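Local coordinates for hypothetical conserved protein TTC0263 (Thermus thermophilus, PDB 2PL2) that is of unknown function but belongs to the tetratricopeptide repeat family, whose stacked helix pairs commonly serve as scaffolds for protein-protein recognition, at residues A[148-151]-A[152-155]; A[158-161]-A[162-165]. All coordinates share one frame; numbering follows the deposited sequence.

How the contacts relate
Both contacts are local and lie on helix 151-164, contact 1 at its N-terminal end and contact 2 at its C-terminal end, with centres about 15 Å apart. Contact 1 is a surface contact, where the connection from helix 134-147 turns into the new helix; polar chemistry dominates there, with a capping hydroxyl, a bridging water and an acid-arginine pair. Contact 2 is partly buried, and its side chains bring apolar packing alongside the last backbone bonds of the helix. Helices 134-147 and 167-180 border both, while the second subunit reaches contact 2 and leaves contact 1 untouched.

Contact 1. Residues A[148-151]-A[152-155]; sequences EDTP and EIRS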
# COMPACT_ATOMS: atom_id res chain seq x y z
N GLU A 148 -9.64 -23.97 2.62
CA GLU A 148 -8.81 -23.79 1.44
C GLU A 148 -7.36 -23.72 1.88
O GLU A 148 -6.95 -22.71 2.44
CB GLU A 148 -9.15 -22.47 0.74
CG GLU A 148 -10.55 -22.35 0.21
CD GLU A 148 -10.65 -22.72 -1.26
OE1 GLU A 148 -9.77 -22.26 -2.02
OE2 GLU A 148 -11.60 -23.44 -1.65
N ASP A 149 -6.58 -24.76 1.63
CA ASP A 149 -5.16 -24.73 2.01
C ASP A 149 -4.49 -23.97 0.87
O ASP A 149 -4.48 -24.43 -0.26
CB ASP A 149 -4.57 -26.15 2.09
CG ASP A 149 -3.13 -26.16 2.60
OD1 ASP A 149 -2.35 -25.27 2.21
OD2 ASP A 149 -2.78 -27.06 3.39
N THR A 150 -3.94 -22.79 1.17
CA THR A 150 -3.31 -22.01 0.12
C THR A 150 -2.09 -21.28 0.65
O THR A 150 -1.92 -21.16 1.87
CB THR A 150 -4.26 -20.95 -0.46
OG1 THR A 150 -4.32 -19.82 0.42
CG2 THR A 150 -5.66 -21.52 -0.64
N PRO A 151 -1.23 -20.79 -0.25
CA PRO A 151 -0.03 -20.07 0.18
C PRO A 151 -0.39 -18.81 0.95
O PRO A 151 0.23 -18.51 1.98
CB PRO A 151 0.70 -19.79 -1.13
CG PRO A 151 0.31 -20.96 -2.00
CD PRO A 151 -1.17 -21.10 -1.69
N GLU A 152 -1.38 -18.07 0.44
CA GLU A 152 -1.82 -16.84 1.10
C GLU A 152 -2.21 -17.10 2.55
O GLU A 152 -1.84 -16.34 3.44
CB GLU A 152 -2.99 -16.21 0.34
CG GLU A 152 -3.64 -15.03 1.08
CD GLU A 152 -4.80 -14.41 0.33
OE1 GLU A 152 -5.65 -15.17 -0.20
OE2 GLU A 152 -4.89 -13.17 0.27
N ILE A 153 -2.95 -18.18 2.81
CA ILE A 153 -3.35 -18.44 4.19
C ILE A 153 -2.19 -18.98 5.01
O ILE A 153 -2.02 -18.58 6.17
CB ILE A 153 -4.57 -19.41 4.28
CG1 ILE A 153 -5.72 -18.95 3.36
CG2 ILE A 153 -5.06 -19.47 5.73
CD1 ILE A 153 -6.38 -17.65 3.85
N ARG A 154 -1.38 -19.88 4.44
CA ARG A 154 -0.23 -20.40 5.18
C ARG A 154 0.60 -19.20 5.65
O ARG A 154 1.13 -19.21 6.76
CB ARG A 154 0.67 -21.31 4.33
CG ARG A 154 -0.02 -22.36 3.45
CD ARG A 154 -0.82 -23.44 4.18
NE ARG A 154 -0.21 -23.90 5.42
CZ ARG A 154 -0.22 -25.15 5.86
NH1 ARG A 154 -0.79 -26.11 5.14
NH2 ARG A 154 0.30 -25.44 7.04
N SER A 155 0.68 -18.16 4.81
CA SER A 155 1.44 -16.94 5.15
C SER A 155 0.84 -16.16 6.33
O SER A 155 1.55 -15.67 7.20
CB SER A 155 1.52 -15.99 3.96
OG SER A 155 1.76 -16.72 2.78
O HOH W 1 -6.06 -17.84 -0.86
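Thr150 and Ile153 meet in a local helix N-cap, at the surface turn where the chain leaves helix 134-147 and starts helix 151-164 of the tetratricopeptide repeat fold. Thr150 is the N-cap residue. Its OG1 accepts from Ile153 N at 3.2 Å, and the bond is nearly straight, 165° at the hydrogen. With chi1 at 79°, OG1 sits between the threonine's own N and carbonyl carbon, which directs it at Ile153 N; it also lies 3.4 Å from Ile153 CG1. A water extends the cap: it lies 2.9 Å from Thr150 OG1 and donates to Glu152 OE1, so the extended glutamate chain is tied back to the same hydroxyl. Pro151 opens the helix, where its lack of an N-H costs no helical bond. Its carbonyl O receives Ser155 N at 2.9 Å; Ser155 OG is modelled beside the same Pro151 O, at 2.5 Å, too short for its exact place to be trusted.

On another side of the turn, Arg154 folds back toward the loop, bent at chi2 and chi3, and forms a salt bridge with Asp149. Arg154 NH1 stands 2.8 Å from Asp149 OD2, at the edge of the guanidinium, but both NH1 bonds to the carboxylate are weak and the two planes are turned 47° apart. Stronger partners lie on helix 167-180, where Gln180 NE2 binds Asp149 OD1 and Gln173 OE1 takes Arg154 NH2. Ile153, by contrast, is buried against Leu122, Ala144 and Leu145 of helices 118-130 and 134-147. The threonine hydroxyl thus takes up an N-H of the first turn, which has no preceding helical turn to supply the usual i-4 carbonyl, and the acid and arginine, each with a glutamine side chain as partner, link the turn into this helix to helix 167-180.

Contact 2. Residues A[158-161]-A[162-165]; sequences AELY and LSMG
Tyr161 and Met164 lie side by side at the C-terminal end of helix 151-164, a helix of the tetratricopeptide repeat fold that gives way at Gly165, the first residue beyond it, where phi turns positive (98°). Their side chains point the same way. Met164 runs straight through chi2 and bends at chi3, which brings its methyl CE up to Tyr161 CD1, obliquely to the ring. That methyl also lies among the branches of Leu160, 3.6 Å from Leu160 CD2, but it is modelled too close to this leucine, so the exact spacings are doubtful. Leu160 also packs on Ala137 of helix 134-147. Tyr161 spans two neighbours, touching Ala170 of helix 167-180 and making a weak hydrogen bond from OH to Glu138.

Where the second subunit approaches, Leu162 CD1 lies 4.0 Å from Glu159 OE2; that carboxylate pairs with Arg20 of the second subunit, against which Leu162 also packs. Gly165 N closes the helix with a weak bond to Tyr161 O. Leu160 O takes two donors from the same face of its carbonyl plane: Met164 N at 3.1 Å, and Ser163 OG at 2.6 Å, held between the serine's own N and carbonyl carbon (chi1 77°) and 37° out of that plane.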
# COMPACT_ATOMS: atom_id res chain seq x y z
N ALA A 158 1.63 -17.95 9.30
CA ALA A 158 3.04 -17.69 9.58
C ALA A 158 3.13 -16.41 10.36
O ALA A 158 3.72 -16.37 11.45
CB ALA A 158 3.83 -17.57 8.28
N GLU A 159 2.54 -15.37 9.79
CA GLU A 159 2.50 -14.04 10.39
C GLU A 159 1.96 -14.07 11.80
O GLU A 159 2.53 -13.43 12.69
CB GLU A 159 1.65 -13.09 9.54
CG GLU A 159 2.44 -12.41 8.46
CD GLU A 159 3.53 -11.53 9.03
OE1 GLU A 159 3.19 -10.55 9.72
OE2 GLU A 159 4.72 -11.81 8.78
N LEU A 160 0.86 -14.78 12.03
CA LEU A 160 0.31 -14.88 13.39
C LEU A 160 1.28 -15.61 14.34
O LEU A 160 1.24 -15.41 15.54
CB LEU A 160 -1.04 -15.60 13.38
CG LEU A 160 -1.65 -15.86 14.77
CD1 LEU A 160 -1.86 -14.54 15.52
CD2 LEU A 160 -2.96 -16.62 14.61
N TYR A 161 2.16 -16.45 13.79
CA TYR A 161 3.12 -17.16 14.62
C TYR A 161 4.28 -16.27 15.03
O TYR A 161 4.86 -16.45 16.11
CB TYR A 161 3.62 -18.41 13.91
CG TYR A 161 2.60 -19.52 13.92
CD1 TYR A 161 1.77 -19.70 15.01
CD2 TYR A 161 2.47 -20.38 12.84
CE1 TYR A 161 0.83 -20.69 15.04
CE2 TYR A 161 1.51 -21.40 12.85
CZ TYR A 161 0.70 -21.54 13.97
OH TYR A 161 -0.27 -22.51 14.02
N LEU A 162 4.63 -15.32 14.17
CA LEU A 162 5.70 -14.39 14.50
C LEU A 162 5.19 -13.46 15.60
O LEU A 162 5.94 -13.09 16.50
CB LEU A 162 6.13 -13.60 13.26
CG LEU A 162 7.03 -14.40 12.32
CD1 LEU A 162 7.44 -13.57 11.13
CD2 LEU A 162 8.25 -14.86 13.08
N SER A 163 3.91 -13.13 15.53
CA SER A 163 3.28 -12.26 16.52
C SER A 163 3.19 -12.96 17.87
O SER A 163 3.38 -12.34 18.92
CB SER A 163 1.87 -11.87 16.07
OG SER A 163 0.96 -12.94 16.28
N MET A 164 2.89 -14.26 17.84
CA MET A 164 2.77 -15.06 19.05
C MET A 164 4.14 -15.49 19.59
O MET A 164 4.26 -15.86 20.76
CB MET A 164 1.92 -16.31 18.79
CG MET A 164 0.45 -16.04 18.52
SD MET A 164 -0.51 -17.54 18.32
CE MET A 164 -0.32 -17.82 16.66
N GLY A 165 5.15 -15.45 18.74
CA GLY A 165 6.48 -15.84 19.18
C GLY A 165 6.82 -17.27 18.81
O GLY A 165 7.85 -17.80 19.24